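Centrosomal protein of 104 kDa (PDB 5LPH) is required for forming cilia and keeping the ciliary tip intact, and contributes here its tubulin-binding TOG domain, a row of paired HEAT-repeat helices. Local coordinates at residues A100-V105 against I142-T147. Sequence-based numbering, arbitrary orientation.
Sequences AIKDIV and IPVLLT
Ile101 meets helix 131-147 through one methyl, CG2, which reaches two side chains at once: it lies 3.7 Å from CD1 of Leu145 and 3.8 Å from CG1 of Val144. With CG1 of the isoleucine turned beside the backbone N (chi1 -72°), CG2 is left anti to that N and faces the helix. Leu145 runs at about a right angle to the isoleucine and touches it with the CD1 methyl. Next to it, CG1 of Val144 also takes the aliphatic part of Lys102, with CG of the lysine at 3.7 Å and CE at 3.8 Å. The lysine bends at chi3 (-80°), which brings CE back over the same methyl.

Behind this first shell, the chain leaves helix 83-100 in a type I turn from Ala100 to Asp103, closed by Asp103 N to Ala100 O at 3.1 Å. Asp103 then forms an Asx turn, its OD2 accepting from Val105 N at 3.0 Å just ahead of helix 106-126, while OD1 pairs with Arg63. Leu145 also packs on Phe163 and Leu113.

Between the inter-helix loop and the start of HEAT 1 the contact is thus purely apolar, relying on shape fit and burial, with methylenes of the exposed Lys102 at its edge; a directional tie comes from just outside, where Arg148 hydrogen-bonds to the carbonyl O of Ile101.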
ATOM      1  N   ALA A 100       0.592  14.363  -0.731  1.00 41.35           N
ATOM      2  CA  ALA A 100       0.822  14.376  -2.179  1.00 40.14           C
ATOM      3  C   ALA A 100       0.434  13.078  -2.908  1.00 40.65           C
ATOM      4  O   ALA A 100       0.177  13.110  -4.113  1.00 38.82           O
ATOM      5  CB  ALA A 100       2.268  14.725  -2.482  1.00 39.38           C
ATOM      6  N   ILE A 101       0.383  11.952  -2.194  1.00 39.17           N
ATOM      7  CA  ILE A 101      -0.166  10.709  -2.753  1.00 38.18           C
ATOM      8  C   ILE A 101      -1.653  10.856  -3.118  1.00 37.80           C
ATOM      9  O   ILE A 101      -2.129  10.185  -4.032  1.00 37.04           O
ATOM     10  CB  ILE A 101       0.088   9.496  -1.818  1.00 37.84           C
ATOM     11  CG1 ILE A 101       1.576   9.125  -1.849  1.00 38.26           C
ATOM     12  CG2 ILE A 101      -0.719   8.277  -2.243  1.00 37.91           C
ATOM     13  CD1 ILE A 101       2.030   8.248  -0.697  1.00 38.97           C
ATOM     14  N   LYS A 102      -2.374  11.736  -2.422  1.00 38.78           N
ATOM     15  CA  LYS A 102      -3.769  12.057  -2.766  1.00 41.58           C
ATOM     16  C   LYS A 102      -3.935  13.199  -3.796  1.00 39.63           C
ATOM     17  O   LYS A 102      -5.044  13.705  -3.961  1.00 39.83           O
ATOM     18  CB  LYS A 102      -4.566  12.391  -1.488  1.00 45.71           C
ATOM     19  CG  LYS A 102      -4.927  11.184  -0.633  1.00 50.16           C
ATOM     20  CD  LYS A 102      -5.478  11.588   0.733  1.00 54.05           C
ATOM     21  CE  LYS A 102      -4.361  11.959   1.705  1.00 57.14           C
ATOM     22  NZ  LYS A 102      -4.840  12.192   3.099  1.00 59.18           N
ATOM     23  N   ASP A 103      -2.873  13.602  -4.499  1.00 38.44           N
ATOM     24  CA  ASP A 103      -2.956  14.796  -5.355  1.00 40.11           C
ATOM     25  C   ASP A 103      -3.864  14.581  -6.569  1.00 38.99           C
ATOM     26  O   ASP A 103      -3.932  13.484  -7.115  1.00 40.42           O
ATOM     27  CB  ASP A 103      -1.576  15.275  -5.829  1.00 40.37           C
ATOM     28  CG  ASP A 103      -1.562  16.761  -6.159  1.00 42.85           C
ATOM     29  OD1 ASP A 103      -1.373  17.567  -5.218  1.00 42.47           O
ATOM     30  OD2 ASP A 103      -1.748  17.132  -7.343  1.00 43.34           O
ATOM     31  N   ILE A 104      -4.549  15.650  -6.972  1.00 37.20           N
ATOM     32  CA  ILE A 104      -5.456  15.629  -8.132  1.00 36.09           C
ATOM     33  C   ILE A 104      -4.743  15.753  -9.493  1.00 34.52           C
ATOM     34  O   ILE A 104      -5.398  15.676 -10.532  1.00 34.55           O
ATOM     35  CB  ILE A 104      -6.572  16.706  -8.000  1.00 36.79           C
ATOM     36  CG1 ILE A 104      -5.997  18.139  -7.982  1.00 37.47           C
ATOM     37  CG2 ILE A 104      -7.391  16.455  -6.738  1.00 37.10           C
ATOM     38  CD1 ILE A 104      -7.049  19.234  -7.978  1.00 37.86           C
ATOM     39  N   VAL A 105      -3.422  15.960  -9.482  1.00 33.65           N
ATOM     40  CA  VAL A 105      -2.610  16.063 -10.692  1.00 34.32           C
ATOM     41  C   VAL A 105      -1.561  14.954 -10.688  1.00 36.32           C
ATOM     42  O   VAL A 105      -0.835  14.769  -9.706  1.00 38.39           O
ATOM     43  CB  VAL A 105      -1.932  17.454 -10.802  1.00 33.33           C
ATOM     44  CG1 VAL A 105      -0.989  17.525 -12.000  1.00 32.44           C
ATOM     45  CG2 VAL A 105      -2.995  18.546 -10.895  1.00 33.31           C
ATOM     46  N   ILE A 142       1.504   3.520   2.756  1.00 44.38           N
ATOM     47  CA  ILE A 142       0.868   2.394   2.046  1.00 46.27           C
ATOM     48  C   ILE A 142      -0.670   2.414   2.102  1.00 44.46           C
ATOM     49  O   ILE A 142      -1.305   2.183   1.075  1.00 41.48           O
ATOM     50  CB  ILE A 142       1.454   0.985   2.430  1.00 49.49           C
ATOM     51  CG1 ILE A 142       0.850  -0.150   1.591  1.00 49.62           C
ATOM     52  CG2 ILE A 142       1.151   0.544   3.851  1.00 51.51           C
ATOM     53  CD1 ILE A 142       1.043  -0.021   0.111  1.00 52.12           C
ATOM     54  N   PRO A 143      -1.273   2.718   3.276  1.00 43.92           N
ATOM     55  CA  PRO A 143      -2.745   2.764   3.309  1.00 43.97           C
ATOM     56  C   PRO A 143      -3.352   3.844   2.400  1.00 44.66           C
ATOM     57  O   PRO A 143      -4.404   3.627   1.800  1.00 44.33           O
ATOM     58  CB  PRO A 143      -3.060   3.064   4.785  1.00 43.72           C
ATOM     59  CG  PRO A 143      -1.816   2.727   5.530  1.00 45.02           C
ATOM     60  CD  PRO A 143      -0.712   3.089   4.587  1.00 44.45           C
ATOM     61  N   VAL A 144      -2.674   4.981   2.294  1.00 43.89           N
ATOM     62  CA  VAL A 144      -3.129   6.075   1.442  1.00 44.18           C
ATOM     63  C   VAL A 144      -2.925   5.698  -0.028  1.00 43.40           C
ATOM     64  O   VAL A 144      -3.749   6.022  -0.885  1.00 41.77           O
ATOM     65  CB  VAL A 144      -2.385   7.388   1.764  1.00 45.80           C
ATOM     66  CG1 VAL A 144      -2.900   8.521   0.895  1.00 46.95           C
ATOM     67  CG2 VAL A 144      -2.565   7.746   3.236  1.00 46.62           C
ATOM     68  N   LEU A 145      -1.826   5.006  -0.305  1.00 42.34           N
ATOM     69  CA  LEU A 145      -1.542   4.516  -1.646  1.00 43.28           C
ATOM     70  C   LEU A 145      -2.540   3.443  -2.099  1.00 43.32           C
ATOM     71  O   LEU A 145      -2.902   3.400  -3.276  1.00 42.78           O
ATOM     72  CB  LEU A 145      -0.108   3.995  -1.710  1.00 45.07           C
ATOM     73  CG  LEU A 145       0.603   3.936  -3.059  1.00 48.32           C
ATOM     74  CD1 LEU A 145       0.443   5.194  -3.902  1.00 50.75           C
ATOM     75  CD2 LEU A 145       2.074   3.678  -2.814  1.00 49.95           C
ATOM     76  N   LEU A 146      -2.998   2.603  -1.165  1.00 44.28           N
ATOM     77  CA  LEU A 146      -4.050   1.612  -1.456  1.00 45.24           C
ATOM     78  C   LEU A 146      -5.386   2.247  -1.833  1.00 44.32           C
ATOM     79  O   LEU A 146      -6.099   1.694  -2.662  1.00 43.92           O
ATOM     80  CB  LEU A 146      -4.275   0.637  -0.291  1.00 45.57           C
ATOM     81  CG  LEU A 146      -3.361  -0.588  -0.201  1.00 46.76           C
ATOM     82  CD1 LEU A 146      -3.601  -1.278   1.137  1.00 47.08           C
ATOM     83  CD2 LEU A 146      -3.586  -1.556  -1.358  1.00 45.14           C
ATOM     84  N   THR A 147      -5.732   3.380  -1.220  1.00 43.72           N
ATOM     85  CA  THR A 147      -6.924   4.140  -1.630  1.00 44.63           C
ATOM     86  C   THR A 147      -6.846   4.595  -3.097  1.00 43.09           C
ATOM     87  O   THR A 147      -7.857   4.564  -3.794  1.00 42.00           O
ATOM     88  CB  THR A 147      -7.215   5.365  -0.736  1.00 45.97           C
ATOM     89  OG1 THR A 147      -6.057   6.195  -0.666  1.00 49.41           O
ATOM     90  CG2 THR A 147      -7.630   4.932   0.661  1.00 45.57           C
TER